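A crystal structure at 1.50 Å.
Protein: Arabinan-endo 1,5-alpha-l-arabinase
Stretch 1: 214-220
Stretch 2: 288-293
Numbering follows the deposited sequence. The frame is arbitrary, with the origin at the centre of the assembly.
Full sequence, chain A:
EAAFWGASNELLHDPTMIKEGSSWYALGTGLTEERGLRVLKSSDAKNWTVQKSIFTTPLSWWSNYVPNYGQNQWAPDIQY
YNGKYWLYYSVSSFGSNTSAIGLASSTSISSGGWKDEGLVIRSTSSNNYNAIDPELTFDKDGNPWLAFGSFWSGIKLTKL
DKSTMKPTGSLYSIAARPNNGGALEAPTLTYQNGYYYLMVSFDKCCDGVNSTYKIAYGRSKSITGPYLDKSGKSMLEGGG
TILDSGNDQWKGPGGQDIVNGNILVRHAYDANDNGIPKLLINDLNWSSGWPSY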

ATOM      1  N   LYS A 214     -12.334  -4.111   5.478  1.00 11.61           N
ATOM      2  CA  LYS A 214     -12.161  -3.220   6.618  1.00 12.80           C
ATOM      3  C   LYS A 214     -10.704  -2.803   6.746  1.00 13.87           C
ATOM      4  O   LYS A 214      -9.826  -3.456   6.221  1.00 14.14           O
ATOM      5  N   ILE A 215     -10.454  -1.676   7.412  1.00 12.82           N
ATOM      6  CA  ILE A 215      -9.122  -1.205   7.767  1.00 12.07           C
ATOM      7  C   ILE A 215      -8.903  -1.489   9.246  1.00 11.99           C
ATOM      8  O   ILE A 215      -9.712  -1.069  10.042  1.00 13.38           O
ATOM      9  N   ALA A 216      -7.812  -2.174   9.582  1.00 12.64           N
ATOM     10  CA  ALA A 216      -7.506  -2.641  10.950  1.00 12.67           C
ATOM     11  C   ALA A 216      -6.121  -2.165  11.377  1.00 13.20           C
ATOM     12  O   ALA A 216      -5.262  -2.068  10.541  1.00 13.31           O
ATOM     13  N   TYR A 217      -5.922  -1.945  12.689  1.00 13.72           N
ATOM     14  CA  TYR A 217      -4.634  -1.418  13.164  1.00 13.67           C
ATOM     15  C   TYR A 217      -4.141  -1.986  14.476  1.00 12.99           C
ATOM     16  O   TYR A 217      -4.887  -2.561  15.271  1.00 11.94           O
ATOM     17  N   GLY A 218      -2.844  -1.828  14.692  1.00 12.80           N
ATOM     18  CA  GLY A 218      -2.218  -2.222  15.947  1.00 13.19           C
ATOM     19  C   GLY A 218      -0.949  -1.410  16.130  1.00 12.43           C
ATOM     20  O   GLY A 218      -0.524  -0.664  15.229  1.00 11.90           O
ATOM     21  N   ARG A 219      -0.312  -1.542  17.280  1.00 11.86           N
ATOM     22  CA  ARG A 219       0.904  -0.757  17.596  1.00 10.72           C
ATOM     23  C   ARG A 219       1.955  -1.614  18.305  1.00 11.54           C
ATOM     24  O   ARG A 219       1.613  -2.567  19.030  1.00 12.38           O
ATOM     25  N   SER A 220       3.194  -1.164  18.239  1.00 12.54           N
ATOM     26  CA  SER A 220       4.297  -1.905  18.798  1.00 12.93           C
ATOM     27  C   SER A 220       5.438  -0.948  19.164  1.00 12.33           C
ATOM     28  O   SER A 220       5.702  -0.008  18.458  1.00 12.60           O
ATOM     29  N   SER A 288      -4.935  10.108  20.827  1.00 17.58           N
ATOM     30  CA  SER A 288      -5.432   9.105  21.795  1.00 17.63           C
ATOM     31  C   SER A 288      -4.488   7.905  22.184  1.00 17.63           C
ATOM     32  O   SER A 288      -4.751   7.140  23.124  1.00 17.70           O
ATOM     33  N   GLY A 289      -3.383   7.766  21.478  1.00 15.73           N
ATOM     34  CA  GLY A 289      -2.489   6.625  21.656  1.00 13.76           C
ATOM     35  C   GLY A 289      -2.691   5.702  20.479  1.00 11.35           C
ATOM     36  O   GLY A 289      -1.941   4.740  20.272  1.00 10.32           O
ATOM     37  N   TRP A 290      -3.712   6.007  19.696  1.00 10.02           N
ATOM     38  CA  TRP A 290      -4.113   5.183  18.574  1.00 10.95           C
ATOM     39  C   TRP A 290      -4.570   6.078  17.428  1.00 12.01           C
ATOM     40  O   TRP A 290      -4.979   7.203  17.657  1.00 13.10           O
ATOM     41  N   PRO A 291      -4.543   5.588  16.197  1.00 11.93           N
ATOM     42  CA  PRO A 291      -5.049   6.369  15.079  1.00 12.73           C
ATOM     43  C   PRO A 291      -6.549   6.534  15.163  1.00 13.52           C
ATOM     44  O   PRO A 291      -7.276   5.609  15.576  1.00 14.45           O
ATOM     45  N   SER A 292      -7.008   7.703  14.719  1.00 12.75           N
ATOM     46  CA  SER A 292      -8.428   8.027  14.660  1.00 12.83           C
ATOM     47  C   SER A 292      -8.716   8.976  13.526  1.00 11.75           C
ATOM     48  O   SER A 292      -7.901   9.844  13.222  1.00 12.90           O
ATOM     49  N   TYR A 293      -9.898   8.859  12.941  1.00 12.17           N
ATOM     50  CA  TYR A 293     -10.452   9.924  12.137  1.00 12.43           C
ATOM     51  C   TYR A 293     -10.866  11.083  13.054  1.00 12.63           C
ATOM     52  O   TYR A 293     -10.777  11.044  14.301  1.00 14.66           O
ATOM     53  OXT TYR A 293     -11.271  12.119  12.510  1.00 14.80           O
TER

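What does the loop offer before its first large side chain? Ser 288, chi1 p, makes no contact with the strand; its OG instead accepts a hydrogen bond from Trp 290 N at 3.2 Å. Gly 289 contributes backbone: its O accepts a hydrogen bond from Arg 219 NH1 at 2.9 Å, near the plane of the guanidinium. A CB here would be jammed against the carbonyl O of Ser 288 and would also sit 3.1 Å from Arg 219 NH1.

How does Trp 290 hold Arg 219? The CA-to-CB bond of Trp 290 points toward the strand, and the indole (chi1 m, chi2 96°) offers a face to the arginine, whose side chain starts at chi1 p and then runs extended, with chi2 and chi3 both t and chi4 at 180°. The guanidinium lies flat on the indole, planes at 10°, with Arg 219 NE 3.3 Å from Trp 290 CZ2. Arg 219 CD adds a CH-pi contact, 3.5 Å from the centroid of the Trp 290 six-membered ring. Stacking leaves the guanidinium edge free to reach Gly 289 O. At the indole edge, Trp 290 CZ3 comes within 4.1 Å of Gly 218 C, while Trp 290 CE3 meets Tyr 217 CE1 obliquely at 3.5 Å.

What covers the Tyr 217 ring? Pro 291, with a C-gamma endo pucker, points toward the strand and sets its CG over one face of the Tyr 217 ring, 3.6 Å from its centroid. Tyr 217 itself is p at chi1. Water 1 bridges the pair, its O donating to Pro 291 O at 2.8 Å and hydrogen-bonding to Tyr 217 OH at 3.2 Å.

Where does the contact fade? Ser 292 points away, its OG donating to Tyr 293 O at 2.7 Å. Tyr 293, chi1 m, starts sideways, but its OH comes 4.3 Å from CD1 of Ile 215, a buried m, t side chain.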

ATOM      1  CB  LYS A 214     -12.533  -3.926   7.918  1.00 13.57           C
ATOM      2  CG  LYS A 214     -13.873  -4.536   7.985  1.00 15.93           C
ATOM      3  CD  LYS A 214     -14.064  -5.167   9.372  1.00 16.94           C
ATOM      4  CE  LYS A 214     -15.116  -6.248   9.300  1.00 17.65           C
ATOM      5  NZ  LYS A 214     -15.648  -6.687  10.625  1.00 22.35           N
ATOM      6  CB  ILE A 215      -8.948   0.275   7.478  1.00 11.70           C
ATOM      7  CG1 ILE A 215      -9.089   0.534   5.988  1.00 14.41           C
ATOM      8  CG2 ILE A 215      -7.646   0.804   7.971  1.00 13.56           C
ATOM      9  CD1 ILE A 215      -9.197   1.953   5.613  1.00 13.95           C
ATOM     10  CB  ALA A 216      -7.590  -4.142  11.039  1.00 13.37           C
ATOM     11  CB  TYR A 217      -4.654   0.102  13.207  1.00 13.98           C
ATOM     12  CG  TYR A 217      -5.636   0.689  14.167  1.00 12.62           C
ATOM     13  CD1 TYR A 217      -5.355   0.792  15.530  1.00 13.32           C
ATOM     14  CD2 TYR A 217      -6.880   1.152  13.731  1.00 13.56           C
ATOM     15  CE1 TYR A 217      -6.260   1.344  16.414  1.00 12.73           C
ATOM     16  CE2 TYR A 217      -7.781   1.676  14.588  1.00 14.44           C
ATOM     17  CZ  TYR A 217      -7.495   1.804  15.932  1.00 12.72           C
ATOM     18  OH  TYR A 217      -8.422   2.356  16.795  1.00 14.47           O
ATOM     19  CB  ARG A 219       0.587   0.478  18.439  1.00 12.21           C
ATOM     20  CG  ARG A 219       0.274   0.228  19.914  1.00 11.86           C
ATOM     21  CD  ARG A 219      -0.237   1.426  20.669  1.00 12.66           C
ATOM     22  NE  ARG A 219      -0.396   1.119  22.100  1.00 11.46           N
ATOM     23  CZ  ARG A 219      -0.830   1.989  23.009  1.00 12.35           C
ATOM     24  NH1 ARG A 219      -1.139   3.231  22.664  1.00 11.25           N
ATOM     25  NH2 ARG A 219      -0.940   1.616  24.261  1.00 14.07           N
ATOM     26  CB  SER A 220       4.784  -2.935  17.809  1.00 13.41           C
ATOM     27  OG  SER A 220       5.912  -3.623  18.333  1.00 15.44           O
ATOM     28  CB  SER A 288      -6.714   8.525  21.235  1.00 18.15           C
ATOM     29  OG  SER A 288      -6.423   7.653  20.158  1.00 20.15           O
ATOM     30  CB  TRP A 290      -5.269   4.281  19.007  1.00  9.93           C
ATOM     31  CG  TRP A 290      -4.939   3.357  20.097  1.00  9.53           C
ATOM     32  CD1 TRP A 290      -5.170   3.552  21.424  1.00  8.37           C
ATOM     33  CD2 TRP A 290      -4.265   2.083  19.997  1.00  8.77           C
ATOM     34  NE1 TRP A 290      -4.710   2.497  22.162  1.00  9.31           N
ATOM     35  CE2 TRP A 290      -4.170   1.561  21.308  1.00  8.13           C
ATOM     36  CE3 TRP A 290      -3.797   1.300  18.918  1.00  9.30           C
ATOM     37  CZ2 TRP A 290      -3.609   0.319  21.591  1.00  7.14           C
ATOM     38  CZ3 TRP A 290      -3.235   0.059  19.203  1.00  9.32           C
ATOM     39  CH2 TRP A 290      -3.137  -0.412  20.518  1.00  9.03           C
ATOM     40  CB  PRO A 291      -4.718   5.518  13.838  1.00 12.67           C
ATOM     41  CG  PRO A 291      -4.587   4.121  14.379  1.00 14.34           C
ATOM     42  CD  PRO A 291      -4.083   4.255  15.759  1.00 12.18           C
ATOM     43  CB  SER A 292      -8.844   8.706  15.960  1.00 13.83           C
ATOM     44  OG  SER A 292     -10.208   9.012  15.924  1.00 16.50           O
ATOM     45  CB  TYR A 293     -11.658   9.434  11.341  1.00 12.86           C
ATOM     46  CG  TYR A 293     -11.374   8.447  10.229  1.00 13.65           C
ATOM     47  CD1 TYR A 293     -10.266   8.565   9.395  1.00 16.60           C
ATOM     48  CD2 TYR A 293     -12.238   7.399   9.977  1.00 14.64           C
ATOM     49  CE1 TYR A 293     -10.041   7.644   8.360  1.00 13.28           C
ATOM     50  CE2 TYR A 293     -12.031   6.494   8.966  1.00 15.34           C
ATOM     51  CZ  TYR A 293     -10.932   6.615   8.137  1.00 15.70           C
ATOM     52  OH  TYR A 293     -10.752   5.674   7.110  1.00 14.83           O
TER
HETATM   53  O   HOH W   1      -8.846   5.356  17.913  0.50 20.82           O